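Trimethylamine-N-oxide reductase (Haemophilus influenzae, PDB 7L5I) probably reduces S- and N-oxides such as trimethylamine N-oxide, using a molybdenum centre carried by two molybdopterin guanine dinucleotide cofactors. Local coordinates at residues 433-438 and 476-481; 87-92 and 102-107. One frame throughout, in Å; residues are numbered along the deposited sequence.

Interaction 1: residues 433-438 and 476-481; sequences DVLLHP and KAFQKP
Leu435 and Leu436, neighbours in the last turn of helix 431-436, both touch the methyl of Ala477 at the end of helix 471-477, from directions roughly at right angles. The CB of Ala477 lies 4.0 Å from Leu435 CB and 3.9 Å from Leu436 CG. The outer branches of the leucines then diverge. Leu435 CD1 meets Phe478 CE1 at 3.8 Å, approaching the ring at a slant, while its CD2 comes only loosely near Pro481 CG, 4.4 Å away. Leu436 has CG anti to its carbonyl carbon (chi1 -71°), which lays the isobutyl group along the backbone of the other helix end, with CD2 3.7 Å from Ala477 CA. Lys480 packs at the solvent-exposed margin: its backbone brings CB, and chi1 (-70°) CG, against the Leu435 carbonyl, CB 3.4 Å from that O, and the bend at chi2 (-55°) puts CE 4.1 Å from Leu436 CD2. No hydrogen bond spans the two segments, so the join rests on apolar packing. Leu435 and Pro481 also touch Val457, and Phe478 touches Trp459, both on strand 456-460. The arrangement is that of two helix ends packed over one strand of a mixed sheet, as in an alpha/beta domain.

Interaction 2: residues 87-92 and 102-107; sequences MVRKGF and TMRGRD
A partly buried salt bridge combined with a side-chain bond to a helix's first turn joins 87-92, where strand 87-89 passes into helix 90-94, to the loop 102-107 that leads into strand 109-111. One oxygen carries it: Asp107 OD2 accepts from Gly91 N at 2.8 Å and from Arg89 NH1 at 3.0 Å. The amide arrives on the syn side of the carboxylate with an N-H...O angle of 155°; the guanidinium comes on the anti side and is more bent, at 139°. With CG anti to the backbone N (chi1 -160°), Asp107 reaches across to Gly91, and OD1 lies 3.8 Å from Lys90 CB and is hydrogen-bonded close by along the chain. Arg89, the N-cap residue, bends at chi3, which turns its guanidinium back toward the loop. There the Asp107 carboxylate lies at its edge, while Arg104 N lies over one face and NH1 is 3.7 Å from Met103 CB. The guanidinium planes of Arg89 and Arg104 stand nearly perpendicular, with Arg89 NH2 4.3 Å from Arg104 NE. Asp499 forms salt bridges with both arginines, and Ser99 OG bonds Arg89 NH2. The two carboxylates would therefore be expected to offset the paired positive charges, and a negative group at the first turn of helix 90-94 should interact favourably with the helix dipole.

Overall arrangement
Interactions 1 and 2 adjoin, their centres about 17 Å apart, and the bridge between them is Arg104. Its NH1 lies 2.8 Å from Phe478 O and equally 2.8 Å from Pro481 O, both probable hydrogen bonds, consistent with the loop 102-107 being tied to the turn that follows helix 471-477. Gln479 NE2 adds packing, 3.7 Å from Thr102 CA. Both contacts border the same mixed sheet: strand 87-89 belongs to it, and 476-481 leads into its strand 483-488. Neither is at the molybdenum site; in interaction 1 the Phe478 side chain is about 11 Å from a bound MGD.

Interaction 1: residues 433-438 and 476-481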
loop_
_atom_site.group_PDB
_atom_site.type_symbol
_atom_site.label_atom_id
_atom_site.label_comp_id
_atom_site.label_asym_id
_atom_site.label_seq_id
_atom_site.Cartn_x
_atom_site.Cartn_y
_atom_site.Cartn_z
ATOM N N ASP A 433 5.145 16.592 -9.360
ATOM C CA ASP A 433 5.255 18.023 -9.107
ATOM C C ASP A 433 6.699 18.441 -8.898
ATOM O O ASP A 433 7.123 19.489 -9.403
ATOM C CB ASP A 433 4.388 18.327 -7.874
ATOM C CG ASP A 433 3.861 19.742 -7.814
ATOM O OD1 ASP A 433 3.805 20.451 -8.847
ATOM O OD2 ASP A 433 3.446 20.110 -6.691
ATOM N N VAL A 434 7.471 17.641 -8.151
ATOM C CA VAL A 434 8.871 17.967 -7.878
ATOM C C VAL A 434 9.694 17.896 -9.155
ATOM O O VAL A 434 10.511 18.782 -9.452
ATOM C CB VAL A 434 9.448 17.004 -6.813
ATOM C CG1 VAL A 434 10.961 17.098 -6.741
ATOM C CG2 VAL A 434 8.847 17.274 -5.446
ATOM N N LEU A 435 9.547 16.807 -9.905
ATOM C CA LEU A 435 10.369 16.656 -11.097
ATOM C C LEU A 435 10.101 17.776 -12.090
ATOM O O LEU A 435 11.023 18.219 -12.788
ATOM C CB LEU A 435 10.106 15.301 -11.753
ATOM C CG LEU A 435 10.559 14.068 -10.965
ATOM C CD1 LEU A 435 10.235 12.814 -11.797
ATOM C CD2 LEU A 435 12.046 14.112 -10.614
ATOM N N LEU A 436 8.852 18.249 -12.160
ATOM C CA LEU A 436 8.483 19.283 -13.112
ATOM C C LEU A 436 8.827 20.686 -12.628
ATOM O O LEU A 436 9.087 21.566 -13.461
ATOM C CB LEU A 436 6.975 19.235 -13.383
ATOM C CG LEU A 436 6.451 18.060 -14.184
ATOM C CD1 LEU A 436 4.981 17.866 -14.030
ATOM C CD2 LEU A 436 6.822 18.260 -15.665
ATOM N N HIS A 437 8.795 20.933 -11.314
ATOM C CA HIS A 437 8.748 22.295 -10.766
ATOM C C HIS A 437 9.755 22.527 -9.651
ATOM O O HIS A 437 9.394 22.778 -8.494
ATOM C CB HIS A 437 7.334 22.590 -10.258
ATOM C CG HIS A 437 6.268 22.275 -11.261
ATOM N ND1 HIS A 437 5.160 21.511 -10.961
ATOM C CD2 HIS A 437 6.162 22.585 -12.578
ATOM C CE1 HIS A 437 4.404 21.391 -12.036
ATOM N NE2 HIS A 437 4.987 22.040 -13.031
ATOM N N PRO A 438 11.039 22.496 -9.967
ATOM C CA PRO A 438 12.033 22.778 -8.926
ATOM C C PRO A 438 11.840 24.168 -8.329
ATOM O O PRO A 438 11.505 25.121 -9.029
ATOM C CB PRO A 438 13.377 22.667 -9.660
ATOM C CG PRO A 438 13.069 22.640 -11.079
ATOM C CD PRO A 438 11.663 22.140 -11.250
ATOM N N LYS A 476 5.204 13.382 -18.505
ATOM C CA LYS A 476 5.885 14.653 -18.701
ATOM C C LYS A 476 6.959 14.876 -17.651
ATOM O O LYS A 476 8.054 15.369 -17.958
ATOM C CB LYS A 476 4.863 15.791 -18.677
ATOM C CG LYS A 476 3.850 15.685 -19.796
ATOM C CD LYS A 476 4.524 15.382 -21.129
ATOM C CE LYS A 476 3.579 15.533 -22.315
ATOM N NZ LYS A 476 3.388 14.234 -23.019
ATOM N N ALA A 477 6.661 14.528 -16.396
ATOM C CA ALA A 477 7.622 14.699 -15.321
ATOM C C ALA A 477 8.899 13.913 -15.582
ATOM O O ALA A 477 10.002 14.387 -15.296
ATOM C CB ALA A 477 6.990 14.244 -13.999
ATOM N N PHE A 478 8.766 12.713 -16.109
ATOM C CA PHE A 478 9.932 11.879 -16.362
ATOM C C PHE A 478 10.711 12.295 -17.588
ATOM O O PHE A 478 11.754 11.694 -17.866
ATOM C CB PHE A 478 9.503 10.413 -16.473
ATOM C CG PHE A 478 9.662 9.677 -15.192
ATOM C CD1 PHE A 478 8.878 10.006 -14.096
ATOM C CD2 PHE A 478 10.619 8.692 -15.055
ATOM C CE1 PHE A 478 9.032 9.354 -12.876
ATOM C CE2 PHE A 478 10.784 8.028 -13.824
ATOM C CZ PHE A 478 10.002 8.368 -12.740
ATOM N N GLN A 479 10.246 13.301 -18.321
ATOM C CA GLN A 479 11.075 13.924 -19.354
ATOM C C GLN A 479 12.056 14.942 -18.796
ATOM O O GLN A 479 12.928 15.398 -19.530
ATOM C CB GLN A 479 10.197 14.606 -20.396
ATOM C CG GLN A 479 9.319 13.606 -21.107
ATOM C CD GLN A 479 8.308 14.233 -22.039
ATOM O OE1 GLN A 479 8.091 15.451 -22.036
ATOM N NE2 GLN A 479 7.674 13.397 -22.841
ATOM N N LYS A 480 11.959 15.293 -17.529
ATOM C CA LYS A 480 12.774 16.374 -17.002
ATOM C C LYS A 480 14.180 15.922 -16.608
ATOM O O LYS A 480 15.147 16.666 -16.841
ATOM C CB LYS A 480 12.079 17.025 -15.803
ATOM C CG LYS A 480 10.841 17.837 -16.174
ATOM C CD LYS A 480 11.180 18.895 -17.217
ATOM C CE LYS A 480 10.125 19.986 -17.314
ATOM N NZ LYS A 480 10.509 20.977 -18.370
ATOM N N PRO A 481 14.365 14.740 -16.029
ATOM C CA PRO A 481 15.719 14.362 -15.611
ATOM C C PRO A 481 16.658 14.148 -16.786
ATOM O O PRO A 481 16.242 13.785 -17.886
ATOM C CB PRO A 481 15.507 13.053 -14.839
ATOM C CG PRO A 481 14.060 13.101 -14.364
ATOM C CD PRO A 481 13.348 13.805 -15.498
#

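Interaction 2: residues 87-92 and 102-107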
loop_
_atom_site.group_PDB
_atom_site.type_symbol
_atom_site.label_atom_id
_atom_site.label_comp_id
_atom_site.label_asym_id
_atom_site.label_seq_id
_atom_site.Cartn_x
_atom_site.Cartn_y
_atom_site.Cartn_z
ATOM N N MET A 87 19.845 -3.085 -20.973
ATOM C CA MET A 87 19.353 -2.382 -22.153
ATOM C C MET A 87 19.468 -0.884 -21.926
ATOM O O MET A 87 19.200 -0.398 -20.820
ATOM C CB MET A 87 17.890 -2.703 -22.447
ATOM C CG MET A 87 17.570 -4.153 -22.482
ATOM S SD MET A 87 18.143 -4.931 -23.987
ATOM C CE MET A 87 16.888 -4.536 -25.106
ATOM N N VAL A 88 19.816 -0.161 -22.983
ATOM C CA VAL A 88 19.877 1.293 -22.977
ATOM C C VAL A 88 19.087 1.834 -24.167
ATOM O O VAL A 88 19.143 1.277 -25.264
ATOM C CB VAL A 88 21.343 1.783 -23.029
ATOM C CG1 VAL A 88 21.410 3.310 -22.952
ATOM C CG2 VAL A 88 22.131 1.157 -21.908
ATOM N N ARG A 89 18.350 2.919 -23.953
ATOM C CA ARG A 89 17.668 3.568 -25.059
ATOM C C ARG A 89 18.659 3.971 -26.148
ATOM O O ARG A 89 19.698 4.575 -25.870
ATOM C CB ARG A 89 16.956 4.861 -24.627
ATOM C CG ARG A 89 15.698 4.728 -23.927
ATOM C CD ARG A 89 14.920 6.044 -24.017
ATOM N NE ARG A 89 15.584 7.233 -23.461
ATOM C CZ ARG A 89 16.023 8.272 -24.167
ATOM N NH1 ARG A 89 15.911 8.305 -25.486
ATOM N NH2 ARG A 89 16.561 9.314 -23.545
ATOM N N LYS A 90 18.272 3.714 -27.409
ATOM C CA LYS A 90 19.087 4.137 -28.551
ATOM C C LYS A 90 19.488 5.607 -28.464
ATOM O O LYS A 90 20.661 5.955 -28.657
ATOM C CB LYS A 90 18.307 3.875 -29.844
ATOM C CG LYS A 90 19.063 4.192 -31.123
ATOM C CD LYS A 90 18.216 3.859 -32.354
ATOM C CE LYS A 90 19.001 4.072 -33.648
ATOM N NZ LYS A 90 20.472 3.867 -33.483
ATOM N N GLY A 91 18.520 6.497 -28.214
ATOM C CA GLY A 91 18.817 7.918 -28.217
ATOM C C GLY A 91 19.656 8.360 -27.044
ATOM O O GLY A 91 20.407 9.339 -27.127
ATOM N N PHE A 92 19.563 7.640 -25.933
ATOM C CA PHE A 92 20.414 7.953 -24.800
ATOM C C PHE A 92 21.835 7.498 -25.054
ATOM O O PHE A 92 22.784 8.203 -24.703
ATOM C CB PHE A 92 19.865 7.311 -23.530
ATOM C CG PHE A 92 20.560 7.773 -22.301
ATOM C CD1 PHE A 92 20.120 8.893 -21.617
ATOM C CD2 PHE A 92 21.634 7.088 -21.819
ATOM C CE1 PHE A 92 20.769 9.308 -20.461
ATOM C CE2 PHE A 92 22.289 7.501 -20.683
ATOM C CZ PHE A 92 21.857 8.622 -20.007
ATOM N N THR A 102 12.034 13.464 -24.671
ATOM C CA THR A 102 10.669 13.135 -25.043
ATOM C C THR A 102 10.588 11.791 -25.739
ATOM O O THR A 102 9.481 11.298 -25.986
ATOM C CB THR A 102 10.057 14.207 -25.951
ATOM O OG1 THR A 102 10.673 14.147 -27.236
ATOM C CG2 THR A 102 10.263 15.576 -25.346
ATOM N N MET A 103 11.726 11.188 -26.056
ATOM C CA MET A 103 11.742 9.838 -26.584
ATOM C C MET A 103 11.609 8.776 -25.494
ATOM O O MET A 103 11.483 7.600 -25.826
ATOM C CB MET A 103 13.027 9.605 -27.378
ATOM C CG MET A 103 13.096 10.395 -28.677
ATOM S SD MET A 103 11.851 9.856 -29.865
ATOM C CE MET A 103 12.367 8.169 -30.184
ATOM N N ARG A 104 11.607 9.150 -24.216
ATOM C CA ARG A 104 11.376 8.157 -23.178
ATOM C C ARG A 104 9.992 7.543 -23.371
ATOM O O ARG A 104 9.011 8.255 -23.612
ATOM C CB ARG A 104 11.503 8.779 -21.787
ATOM C CG ARG A 104 12.933 8.988 -21.386
ATOM C CD ARG A 104 13.105 9.689 -20.032
ATOM N NE ARG A 104 14.531 9.965 -19.825
ATOM C CZ ARG A 104 15.045 11.072 -19.309
ATOM N NH1 ARG A 104 14.274 12.068 -18.904
ATOM N NH2 ARG A 104 16.364 11.182 -19.189
ATOM N N GLY A 105 9.941 6.213 -23.317
ATOM C CA GLY A 105 8.718 5.464 -23.491
ATOM C C GLY A 105 8.403 5.093 -24.920
ATOM O O GLY A 105 7.452 4.347 -25.152
ATOM N N ARG A 106 9.188 5.581 -25.898
ATOM C CA ARG A 106 8.859 5.321 -27.300
ATOM C C ARG A 106 10.093 5.174 -28.183
ATOM O O ARG A 106 9.989 5.357 -29.402
ATOM C CB ARG A 106 7.955 6.449 -27.822
ATOM C CG ARG A 106 8.531 7.835 -27.660
ATOM C CD ARG A 106 7.519 8.941 -28.041
ATOM N NE ARG A 106 8.174 10.249 -28.143
ATOM C CZ ARG A 106 8.503 10.866 -29.283
ATOM N NH1 ARG A 106 8.228 10.320 -30.467
ATOM N NH2 ARG A 106 9.107 12.051 -29.237
ATOM N N ASP A 107 11.236 4.820 -27.619
ATOM C CA ASP A 107 12.499 4.701 -28.326
ATOM C C ASP A 107 12.806 3.222 -28.532
ATOM O O ASP A 107 12.169 2.340 -27.957
ATOM C CB ASP A 107 13.601 5.417 -27.514
ATOM C CG ASP A 107 14.840 5.778 -28.339
ATOM O OD1 ASP A 107 14.900 5.487 -29.555
ATOM O OD2 ASP A 107 15.761 6.398 -27.756
#